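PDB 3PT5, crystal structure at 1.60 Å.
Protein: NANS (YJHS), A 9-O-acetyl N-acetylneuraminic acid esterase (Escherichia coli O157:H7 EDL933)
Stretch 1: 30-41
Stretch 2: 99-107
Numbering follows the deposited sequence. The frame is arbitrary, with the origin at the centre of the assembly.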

# COMPACT_ATOMS: atom_id res chain seq x y z
N SER A 30 -6.75 -2.77 3.40
CA SER A 30 -6.85 -3.43 2.10
C SER A 30 -6.59 -2.57 0.88
O SER A 30 -5.96 -3.04 -0.07
N ASN A 31 -7.07 -1.32 0.88
CA ASN A 31 -6.94 -0.52 -0.35
C ASN A 31 -5.56 0.08 -0.59
O ASN A 31 -5.29 0.60 -1.66
N ALA A 32 -4.67 -0.08 0.37
CA ALA A 32 -3.27 0.30 0.25
C ALA A 32 -2.45 -0.80 -0.43
O ALA A 32 -1.35 -0.53 -0.92
N MET A 33 -3.00 -2.01 -0.44
CA MET A 33 -2.24 -3.19 -0.85
C MET A 33 -2.94 -3.96 -1.95
O MET A 33 -3.82 -3.45 -2.62
N ALA A 34 -2.54 -5.22 -2.16
CA ALA A 34 -2.97 -5.95 -3.31
C ALA A 34 -4.34 -6.58 -3.10
O ALA A 34 -4.46 -7.73 -2.72
N TYR A 35 -5.39 -5.79 -3.35
CA TYR A 35 -6.76 -6.29 -3.34
C TYR A 35 -7.43 -6.14 -4.70
O TYR A 35 -8.58 -6.43 -4.84
N GLY A 36 -6.67 -5.75 -5.74
CA GLY A 36 -7.21 -5.81 -7.10
C GLY A 36 -7.38 -7.25 -7.56
O GLY A 36 -6.43 -8.04 -7.50
N GLU A 37 -8.60 -7.59 -8.00
CA GLU A 37 -8.91 -8.99 -8.38
C GLU A 37 -8.72 -9.33 -9.85
O GLU A 37 -8.73 -10.51 -10.22
N GLY A 38 -8.56 -8.32 -10.72
CA GLY A 38 -8.27 -8.58 -12.11
C GLY A 38 -6.85 -9.11 -12.30
O GLY A 38 -5.96 -8.84 -11.50
N LEU A 39 -6.68 -9.83 -13.40
CA LEU A 39 -5.45 -10.56 -13.71
C LEU A 39 -4.18 -9.69 -13.71
O LEU A 39 -4.19 -8.61 -14.27
N PRO A 40 -3.08 -10.16 -13.06
CA PRO A 40 -1.80 -9.46 -13.19
C PRO A 40 -1.29 -9.51 -14.62
O PRO A 40 -1.59 -10.45 -15.35
N LEU A 41 -0.51 -8.50 -15.02
CA LEU A 41 -0.05 -8.41 -16.39
C LEU A 41 1.46 -8.25 -16.34
O LEU A 41 1.97 -7.16 -16.59
N THR A 99 4.47 -16.05 -12.22
CA THR A 99 4.51 -14.66 -12.67
C THR A 99 3.19 -13.93 -12.49
O THR A 99 3.19 -12.71 -12.28
N GLN A 100 2.08 -14.67 -12.62
CA GLN A 100 0.72 -14.09 -12.56
C GLN A 100 -0.03 -14.48 -11.28
O GLN A 100 -1.25 -14.63 -11.30
N TYR A 101 0.71 -14.61 -10.20
CA TYR A 101 0.16 -15.04 -8.91
C TYR A 101 -0.64 -13.94 -8.23
O TYR A 101 -0.31 -12.77 -8.35
N GLY A 102 -1.68 -14.32 -7.51
CA GLY A 102 -2.26 -13.39 -6.55
C GLY A 102 -3.07 -12.24 -7.10
O GLY A 102 -3.54 -12.24 -8.25
N THR A 103 -3.26 -11.26 -6.23
CA THR A 103 -4.00 -10.05 -6.55
C THR A 103 -3.03 -8.92 -6.89
O THR A 103 -1.82 -9.10 -6.84
N VAL A 104 -3.57 -7.75 -7.25
CA VAL A 104 -2.72 -6.65 -7.72
C VAL A 104 -2.82 -5.45 -6.79
O VAL A 104 -3.93 -5.04 -6.43
N GLY A 105 -1.67 -4.90 -6.42
CA GLY A 105 -1.56 -3.68 -5.60
C GLY A 105 -0.83 -2.60 -6.37
O GLY A 105 -0.01 -2.92 -7.24
N GLN A 106 -1.06 -1.33 -6.01
CA GLN A 106 -0.51 -0.18 -6.72
C GLN A 106 0.93 0.19 -6.37
O GLN A 106 1.45 1.11 -6.99
N ALA A 107 1.57 -0.44 -5.37
CA ALA A 107 2.92 0.03 -4.96
C ALA A 107 3.88 -0.03 -6.16
O ALA A 107 4.68 0.90 -6.39

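The backbone sets the frame for this contact. Gly36 and Val104 form a single antiparallel bridge, Gly36 N to Val104 O and Val104 N to Gly36 O both at 2.9 Å, and the side chains are fitted around it. Glycine suits position 36, where an ideal CB would lie 2.9 Å from Val104 O, a clash. At Gly105 a CB would point toward the other stretch and stand 3.0 Å from Ala34 N; with none there, the chains can approach until their CA atoms, Ala34 to Gly105, are 3.5 Å apart.

Side-chain-to-backbone hydrogen bonds supply the remaining direct polar links. Thr103 points toward stretch 1 with chi1 at 41° (p), and its OG1 donates to Ala34 O at 2.6 Å. Gln106 leaves its backbone sideways, yet chi1 p and an off-rotamer chi2 of -92° bring its end nearer; NE2 donates to Asn31 O at 2.9 Å, almost linearly, while its OE1 is satisfied elsewhere in the structure. Gln100 (m, t, chi3 -59°) also starts sideways and reaches in, but its NE2 makes only a weak bond to Pro40 O at 3.4 Å.

The single apolar side-chain contact joins Pro40 to Val104: Pro40, ring pucker C-gamma exo, points in and sets CG 4.1 Å from Val104 CG2. The other packing contacts set carbon against polar atoms. Pro40 CG lies 3.8 Å from Gly102 O, and Val104, chi1 t, brings CG2 to 3.6 Å from Gly38 O. Leu39 (t, p) extends CD2 to 3.7 Å from Gln100 NE2, and Ala34 turns its small CB toward Gly105 N at 3.5 Å.

Two waters bridge backbone groups. Water 1 donates to Ala32 O (3.0 Å) and accepts from Ala107 N (2.9 Å); water 2 lies 2.8 Å from Gly38 O and 2.9 Å from Gly102 O. The rule is economical: glycines permit closeness, a backbone pair fixes it, and side-chain donors to carbonyls, one of them weak, add to it.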

# COMPACT_ATOMS: atom_id res chain seq x y z
CB SER A 30 -8.19 -4.15 1.93
OG SER A 30 -9.25 -3.23 1.93
CB ASN A 31 -8.09 0.50 -0.46
CG ASN A 31 -9.36 -0.14 -0.94
OD1 ASN A 31 -9.33 -0.93 -1.91
ND2 ASN A 31 -10.49 0.13 -0.26
CB ALA A 32 -2.67 0.59 1.60
CB MET A 33 -2.00 -4.07 0.38
CG MET A 33 -3.23 -4.38 1.19
SD MET A 33 -2.89 -5.58 2.50
CE MET A 33 -2.57 -7.07 1.52
CB ALA A 34 -1.91 -7.03 -3.65
CB TYR A 35 -7.57 -5.64 -2.24
CG TYR A 35 -7.51 -6.41 -0.93
CD1 TYR A 35 -6.35 -6.39 -0.14
CD2 TYR A 35 -8.59 -7.18 -0.48
CE1 TYR A 35 -6.30 -7.05 1.06
CE2 TYR A 35 -8.53 -7.86 0.73
CZ TYR A 35 -7.37 -7.79 1.49
OH TYR A 35 -7.35 -8.49 2.70
CB GLU A 37 -10.32 -9.37 -7.91
CG GLU A 37 -10.40 -9.62 -6.43
CD GLU A 37 -11.83 -9.82 -5.95
OE1 GLU A 37 -12.81 -9.72 -6.75
OE2 GLU A 37 -11.97 -10.10 -4.76
CB LEU A 39 -5.63 -11.19 -15.10
CG LEU A 39 -4.63 -12.28 -15.51
CD1 LEU A 39 -4.70 -13.51 -14.56
CD2 LEU A 39 -4.94 -12.68 -16.94
CB PRO A 40 -0.85 -10.28 -12.29
CG PRO A 40 -1.79 -11.09 -11.38
CD PRO A 40 -2.94 -11.40 -12.28
CB LEU A 41 -0.70 -7.21 -17.11
CG LEU A 41 -2.23 -7.24 -17.25
CD1 LEU A 41 -2.79 -5.92 -17.77
CD2 LEU A 41 -2.58 -8.39 -18.15
CB THR A 99 4.87 -14.56 -14.14
OG1 THR A 99 3.89 -15.26 -14.93
CG2 THR A 99 6.28 -15.13 -14.41
CB GLN A 100 -0.13 -14.55 -13.75
CG GLN A 100 0.28 -14.02 -15.08
CD GLN A 100 -0.68 -14.44 -16.18
OE1 GLN A 100 -0.86 -15.64 -16.40
NE2 GLN A 100 -1.28 -13.47 -16.88
CB TYR A 101 1.29 -15.48 -7.98
CG TYR A 101 2.46 -14.49 -7.90
CD1 TYR A 101 2.48 -13.46 -6.96
CD2 TYR A 101 3.53 -14.60 -8.76
CE1 TYR A 101 3.52 -12.56 -6.89
CE2 TYR A 101 4.59 -13.70 -8.72
CZ TYR A 101 4.58 -12.68 -7.78
OH TYR A 101 5.62 -11.79 -7.72
CB THR A 103 -4.80 -9.64 -5.31
OG1 THR A 103 -3.97 -9.82 -4.16
CG2 THR A 103 -6.06 -10.49 -5.23
CB VAL A 104 -3.16 -6.22 -9.13
CG1 VAL A 104 -2.37 -5.03 -9.64
CG2 VAL A 104 -2.96 -7.41 -10.11
CB GLN A 106 -1.37 1.08 -6.50
CG GLN A 106 -1.46 1.56 -5.03
CD GLN A 106 -2.67 0.97 -4.29
OE1 GLN A 106 -3.17 -0.09 -4.66
NE2 GLN A 106 -3.14 1.66 -3.24
CB ALA A 107 3.46 -0.82 -3.82
O HOH W 1 0.32 -1.74 -3.14
O HOH W 2 -5.53 -11.09 -9.94